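Local coordinates for protein sugar ABC transporter (Agrobacterium radiobacter, PDB 4RXT) that binds arabinopyranose between its two lobes and probably delivers sugar to a membrane ABC transporter as the solute-binding component, at residues V5-I10 and K258-V263; V167-Y172 and T185-A190. All blocks are in the same frame, centred on the assembly; numbering follows the deposited sequence. Where two conformers were deposited one is given.

Contact 1: residues V5-I10 and K258-V263; sequences VTIPII and KTALAV
Ile7, with help from Val5, packs against Ala260 and Leu261 of helix 249-264 in an alpha/beta lobe of the periplasmic binding protein fold. The chain at 5-10 is the run-in to strand 9-11 and the start of that strand. The side chains that meet are all apolar. Ile7 does most of the work and divides it between two branches, which fork at CB. Its chi1 of -56° sets CG2 anti to the backbone N and facing Ala260. The extended chi2 (177°) carries CD1 on to Leu261. The CG2 methyl meets the methyl of Ala260 end to end, with Ile7 CG2 3.7 Å from Ala260 CB. The longer branch reaches further along and presses on the helix backbone. Ile7 CD1 lies 3.5 Å from Leu261 N and 3.6 Å from Leu261 CA. The small Ala260 probably leaves room for this approach. Both Ile7 and Ala260 are buried. The Ala260 methyl also touches Val67 of strand 66-68, next to strand 9-11 in the sheet. Backbone hydrogen bonds join Val5 and Ile7 to Lys36, and Thr6 to Ala64. Leu261 starts off across the helix surface instead of pointing straight at Ile7. Its CG is anti to the backbone N (chi1 -179°), which carries the end of the side chain toward Val5. Leu261 CB still rests 4.0 Å from Ile7 CD1. At the more open end, the side chains of Val5 and Leu261 cross at about a right angle. There a single methyl pair makes the touch, Val5 CG2 to Leu261 CD1 at 3.9 Å.

Contact 2: residues V167-Y172 and T185-A190; sequences VVADKY and TDLITA
Leu187 meets Ala169 and Lys171 through methyl and methylene groups alone, with no flat group among them. The flat groups of the strand belong to its other face. The Asp170 side chain leaves the strand away from helix 177-190, and its OD2 forms a salt bridge with Arg151. The Tyr172 side chain touches Arg151, Pro142 and Thr139, and its OH is hydrogen-bonded to Glu148. On the near face, Leu187 points from the helix toward the strand. Its CG is anti to the carbonyl carbon (chi1 -76°), and its two methyls land on different parts of the strand. Leu187 CD2 is the busier one. It sits 3.7 Å from Ala169 CB, a direct methyl-to-methyl touch made where the strand carries a small side chain. It also lies 4.1 Å from Lys171 CE. The other methyl takes the start of the lysine chain, with Leu187 CD1 4.1 Å from Lys171 CG. The lysine bends at its second torsion (chi2 -79°). Instead of running straight out, it passes obliquely alongside the leucine and offers a methylene to each methyl. Lys171 is exposed, and its aliphatic part covers part of Leu187 at the surface. Val168 breaks the strand's alternation with a helix-like psi of -12°. Ala169 points toward helix 177-190, and the Val168 side chain touches Asn191 and Ile194. Leu187 touches Ile194 too, so it spans from the edge strand toward strand 194-199. Strand 165-172, helix 177-190 and strand 194-199 form a beta-alpha-beta crossover. It passes over strand 133-139 in the parallel part of the sheet, the 2-1-3 strand order of a Rossmann-like lobe in a periplasmic binding protein.

How the contacts relate
The two contacts sit in different lobes, on opposite sides of the chain's centre. Their centres are 42 Å apart, and their nearest atoms are about 20 Å apart. Contact 1 belongs to the lobe built on the parallel sheet that contains strand 9-11. Contact 2 lies at edge strand 165-172 of the mixed sheet. In sequence, 167-172 and 185-190 both fall between the two segments of contact 1. The chain thus begins in one lobe, builds much of the other, and returns with helix 249-264 to pack near its own start. Arabinopyranose is bound between the lobes, and contact 1 lies away from the annotated binding residues.

Contact 1: residues V5-I10 and K258-V263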
loop_
_atom_site.group_PDB
_atom_site.type_symbol
_atom_site.label_atom_id
_atom_site.label_comp_id
_atom_site.label_asym_id
_atom_site.label_seq_id
_atom_site.Cartn_x
_atom_site.Cartn_y
_atom_site.Cartn_z
ATOM N N VAL A 5 -5.345 28.292 -6.230
ATOM C CA VAL A 5 -4.040 27.695 -6.076
ATOM C C VAL A 5 -3.989 26.328 -6.728
ATOM O O VAL A 5 -5.017 25.699 -7.031
ATOM C CB VAL A 5 -3.559 27.663 -4.602
ATOM C CG1 VAL A 5 -3.522 29.076 -4.022
ATOM C CG2 VAL A 5 -4.402 26.715 -3.779
ATOM N N THR A 6 -2.761 25.938 -7.037
ATOM C CA THR A 6 -2.433 24.641 -7.605
ATOM C C THR A 6 -1.713 23.782 -6.568
ATOM O O THR A 6 -0.724 24.195 -5.953
ATOM C CB THR A 6 -1.570 24.768 -8.887
ATOM O OG1 THR A 6 -2.263 25.573 -9.863
ATOM C CG2 THR A 6 -1.266 23.401 -9.463
ATOM N N ILE A 7 -2.238 22.580 -6.369
ATOM C CA ILE A 7 -1.654 21.568 -5.470
ATOM C C ILE A 7 -1.614 20.229 -6.219
ATOM O O ILE A 7 -2.598 19.492 -6.234
ATOM C CB ILE A 7 -2.429 21.471 -4.120
ATOM C CG1 ILE A 7 -2.467 22.839 -3.450
ATOM C CG2 ILE A 7 -1.759 20.425 -3.233
ATOM C CD1 ILE A 7 -3.257 22.897 -2.157
ATOM N N PRO A 8 -0.489 19.945 -6.894
ATOM C CA PRO A 8 -0.311 18.654 -7.515
ATOM C C PRO A 8 -0.278 17.513 -6.507
ATOM O O PRO A 8 0.170 17.685 -5.366
ATOM C CB PRO A 8 1.049 18.750 -8.205
ATOM C CG PRO A 8 1.369 20.195 -8.245
ATOM C CD PRO A 8 0.709 20.769 -7.049
ATOM N N ILE A 9 -0.721 16.358 -6.969
ATOM C CA ILE A 9 -0.538 15.097 -6.247
ATOM C C ILE A 9 0.296 14.168 -7.128
ATOM O O ILE A 9 0.016 14.012 -8.335
ATOM C CB ILE A 9 -1.881 14.415 -5.845
ATOM C CG1 ILE A 9 -1.595 13.186 -4.964
ATOM C CG2 ILE A 9 -2.805 14.151 -7.052
ATOM C CD1 ILE A 9 -2.805 12.747 -4.153
ATOM N N ILE A 10 1.319 13.590 -6.507
ATOM C CA ILE A 10 2.261 12.718 -7.188
ATOM C C ILE A 10 2.152 11.356 -6.544
ATOM O O ILE A 10 2.518 11.160 -5.390
ATOM C CB ILE A 10 3.724 13.233 -7.072
ATOM C CG1 ILE A 10 3.822 14.663 -7.604
ATOM C CG2 ILE A 10 4.689 12.295 -7.816
ATOM C CD1 ILE A 10 5.135 15.345 -7.299
ATOM N N LYS A 258 -6.786 18.421 1.125
ATOM C CA LYS A 258 -7.367 19.330 2.130
ATOM C C LYS A 258 -6.279 19.869 3.106
ATOM O O LYS A 258 -6.240 21.084 3.402
ATOM C CB LYS A 258 -8.507 18.641 2.872
ATOM C CG LYS A 258 -9.334 19.509 3.784
ATOM C CD LYS A 258 -10.553 18.758 4.277
ATOM C CE LYS A 258 -11.438 19.669 5.095
ATOM N NZ LYS A 258 -12.737 19.005 5.301
ATOM N N THR A 259 -5.417 18.974 3.585
ATOM C CA THR A 259 -4.303 19.365 4.467
ATOM C C THR A 259 -3.303 20.268 3.788
ATOM O O THR A 259 -2.885 21.262 4.357
ATOM C CB THR A 259 -3.589 18.109 4.991
ATOM O OG1 THR A 259 -4.540 17.299 5.708
ATOM C CG2 THR A 259 -2.394 18.474 5.858
ATOM N N ALA A 260 -2.951 19.940 2.548
ATOM C CA ALA A 260 -2.021 20.766 1.795
ATOM C C ALA A 260 -2.586 22.183 1.598
ATOM O O ALA A 260 -1.852 23.152 1.717
ATOM C CB ALA A 260 -1.690 20.142 0.441
ATOM N N LEU A 261 -3.877 22.295 1.266
ATOM C CA LEU A 261 -4.489 23.598 1.182
ATOM C C LEU A 261 -4.353 24.397 2.486
ATOM O O LEU A 261 -4.043 25.586 2.483
ATOM C CB LEU A 261 -5.962 23.468 0.769
ATOM C CG LEU A 261 -6.732 24.789 0.618
ATOM C CD1 LEU A 261 -6.122 25.720 -0.433
ATOM C CD2 LEU A 261 -8.198 24.538 0.306
ATOM N N ALA A 262 -4.650 23.744 3.599
ATOM C CA ALA A 262 -4.576 24.432 4.868
ATOM C C ALA A 262 -3.138 24.912 5.160
ATOM O O ALA A 262 -2.912 26.067 5.594
ATOM C CB ALA A 262 -5.072 23.521 5.997
ATOM N N VAL A 263 -2.166 24.045 4.871
ATOM C CA VAL A 263 -0.755 24.423 5.043
ATOM C C VAL A 263 -0.375 25.645 4.161
ATOM O O VAL A 263 0.330 26.559 4.618
ATOM C CB VAL A 263 0.170 23.231 4.754
ATOM C CG1 VAL A 263 1.609 23.687 4.650
ATOM C CG2 VAL A 263 0.006 22.141 5.814
#

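Contact 2: residues V167-Y172 and T185-A190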
loop_
_atom_site.group_PDB
_atom_site.type_symbol
_atom_site.label_atom_id
_atom_site.label_comp_id
_atom_site.label_asym_id
_atom_site.label_seq_id
_atom_site.Cartn_x
_atom_site.Cartn_y
_atom_site.Cartn_z
ATOM N N VAL A 167 9.194 -19.057 8.631
ATOM C CA VAL A 167 9.385 -18.275 7.428
ATOM C C VAL A 167 10.487 -18.898 6.590
ATOM O O VAL A 167 11.681 -18.852 6.948
ATOM C CB VAL A 167 9.641 -16.785 7.719
ATOM C CG1 VAL A 167 9.642 -15.986 6.434
ATOM C CG2 VAL A 167 8.576 -16.219 8.636
ATOM N N VAL A 168 10.099 -19.504 5.478
ATOM C CA VAL A 168 11.006 -20.236 4.608
ATOM C C VAL A 168 11.402 -19.489 3.341
ATOM O O VAL A 168 12.303 -19.905 2.647
ATOM C CB VAL A 168 10.494 -21.660 4.269
ATOM C CG1 VAL A 168 10.220 -22.441 5.540
ATOM C CG2 VAL A 168 9.222 -21.623 3.423
ATOM N N ALA A 169 10.716 -18.397 3.034
ATOM C CA ALA A 169 11.105 -17.541 1.899
ATOM C C ALA A 169 10.638 -16.125 2.144
ATOM O O ALA A 169 9.568 -15.889 2.749
ATOM C CB ALA A 169 10.596 -18.062 0.572
ATOM N N ASP A 170 11.468 -15.187 1.685
ATOM C CA ASP A 170 11.220 -13.759 1.853
ATOM C C ASP A 170 11.657 -13.151 0.536
ATOM O O ASP A 170 12.834 -12.960 0.318
ATOM C CB ASP A 170 12.036 -13.317 3.054
ATOM C CG ASP A 170 11.941 -11.849 3.398
ATOM O OD1 ASP A 170 11.397 -11.009 2.667
ATOM O OD2 ASP A 170 12.502 -11.523 4.467
ATOM N N LYS A 171 10.706 -12.976 -0.384
ATOM C CA LYS A 171 11.027 -12.713 -1.791
ATOM C C LYS A 171 10.539 -11.342 -2.212
ATOM O O LYS A 171 9.541 -10.821 -1.656
ATOM C CB LYS A 171 10.381 -13.765 -2.709
ATOM C CG LYS A 171 11.009 -15.126 -2.591
ATOM C CD LYS A 171 12.292 -15.087 -3.391
ATOM C CE LYS A 171 12.875 -16.449 -3.681
ATOM N NZ LYS A 171 14.350 -16.271 -3.702
ATOM N N TYR A 172 11.242 -10.775 -3.186
ATOM C CA TYR A 172 10.858 -9.500 -3.789
ATOM C C TYR A 172 10.657 -9.687 -5.253
ATOM O O TYR A 172 11.424 -10.386 -5.913
ATOM C CB TYR A 172 11.964 -8.456 -3.604
ATOM C CG TYR A 172 12.129 -7.973 -2.156
ATOM C CD1 TYR A 172 12.947 -8.649 -1.246
ATOM C CD2 TYR A 172 11.456 -6.855 -1.714
ATOM C CE1 TYR A 172 13.084 -8.209 0.060
ATOM C CE2 TYR A 172 11.595 -6.408 -0.434
ATOM C CZ TYR A 172 12.430 -7.069 0.448
ATOM O OH TYR A 172 12.552 -6.571 1.748
ATOM N N THR A 185 4.412 -19.649 -7.862
ATOM C CA THR A 185 4.412 -20.965 -8.499
ATOM C C THR A 185 5.780 -21.662 -8.276
ATOM O O THR A 185 5.839 -22.866 -7.980
ATOM C CB THR A 185 4.072 -20.828 -10.007
ATOM O OG1 THR A 185 2.789 -20.175 -10.166
ATOM C CG2 THR A 185 3.934 -22.190 -10.613
ATOM N N ASP A 186 6.857 -20.871 -8.383
ATOM C CA ASP A 186 8.222 -21.392 -8.198
ATOM C C ASP A 186 8.420 -21.871 -6.770
ATOM O O ASP A 186 8.930 -22.969 -6.533
ATOM C CB ASP A 186 9.315 -20.335 -8.490
ATOM C CG ASP A 186 9.430 -19.945 -9.981
ATOM O OD1 ASP A 186 8.745 -20.539 -10.848
ATOM O OD2 ASP A 186 10.241 -19.026 -10.293
ATOM N N LEU A 187 7.967 -21.052 -5.840
ATOM C CA LEU A 187 8.148 -21.304 -4.404
ATOM C C LEU A 187 7.469 -22.577 -3.981
ATOM O O LEU A 187 8.023 -23.416 -3.306
ATOM C CB LEU A 187 7.643 -20.127 -3.531
ATOM C CG LEU A 187 8.509 -18.861 -3.435
ATOM C CD1 LEU A 187 7.824 -17.771 -2.615
ATOM C CD2 LEU A 187 9.904 -19.167 -2.908
ATOM N N ILE A 188 6.240 -22.761 -4.428
ATOM C CA ILE A 188 5.483 -23.895 -3.963
ATOM C C ILE A 188 5.908 -25.196 -4.632
ATOM O O ILE A 188 5.920 -26.245 -4.005
ATOM C CB ILE A 188 3.964 -23.632 -4.078
ATOM C CG1 ILE A 188 3.200 -24.744 -3.386
ATOM C CG2 ILE A 188 3.491 -23.530 -5.517
ATOM C CD1 ILE A 188 1.732 -24.548 -3.532
ATOM N N THR A 189 6.255 -25.129 -5.903
ATOM C CA THR A 189 6.592 -26.359 -6.595
ATOM C C THR A 189 7.865 -26.912 -5.923
ATOM O O THR A 189 8.025 -28.130 -5.721
ATOM C CB THR A 189 6.728 -26.162 -8.129
ATOM O OG1 THR A 189 7.782 -25.249 -8.428
ATOM C CG2 THR A 189 5.430 -25.659 -8.686
ATOM N N ALA A 190 8.741 -25.994 -5.521
ATOM C CA ALA A 190 10.008 -26.319 -4.856
ATOM C C ALA A 190 9.882 -26.725 -3.381
ATOM O O ALA A 190 10.573 -27.665 -2.939
ATOM C CB ALA A 190 10.959 -25.138 -4.936
#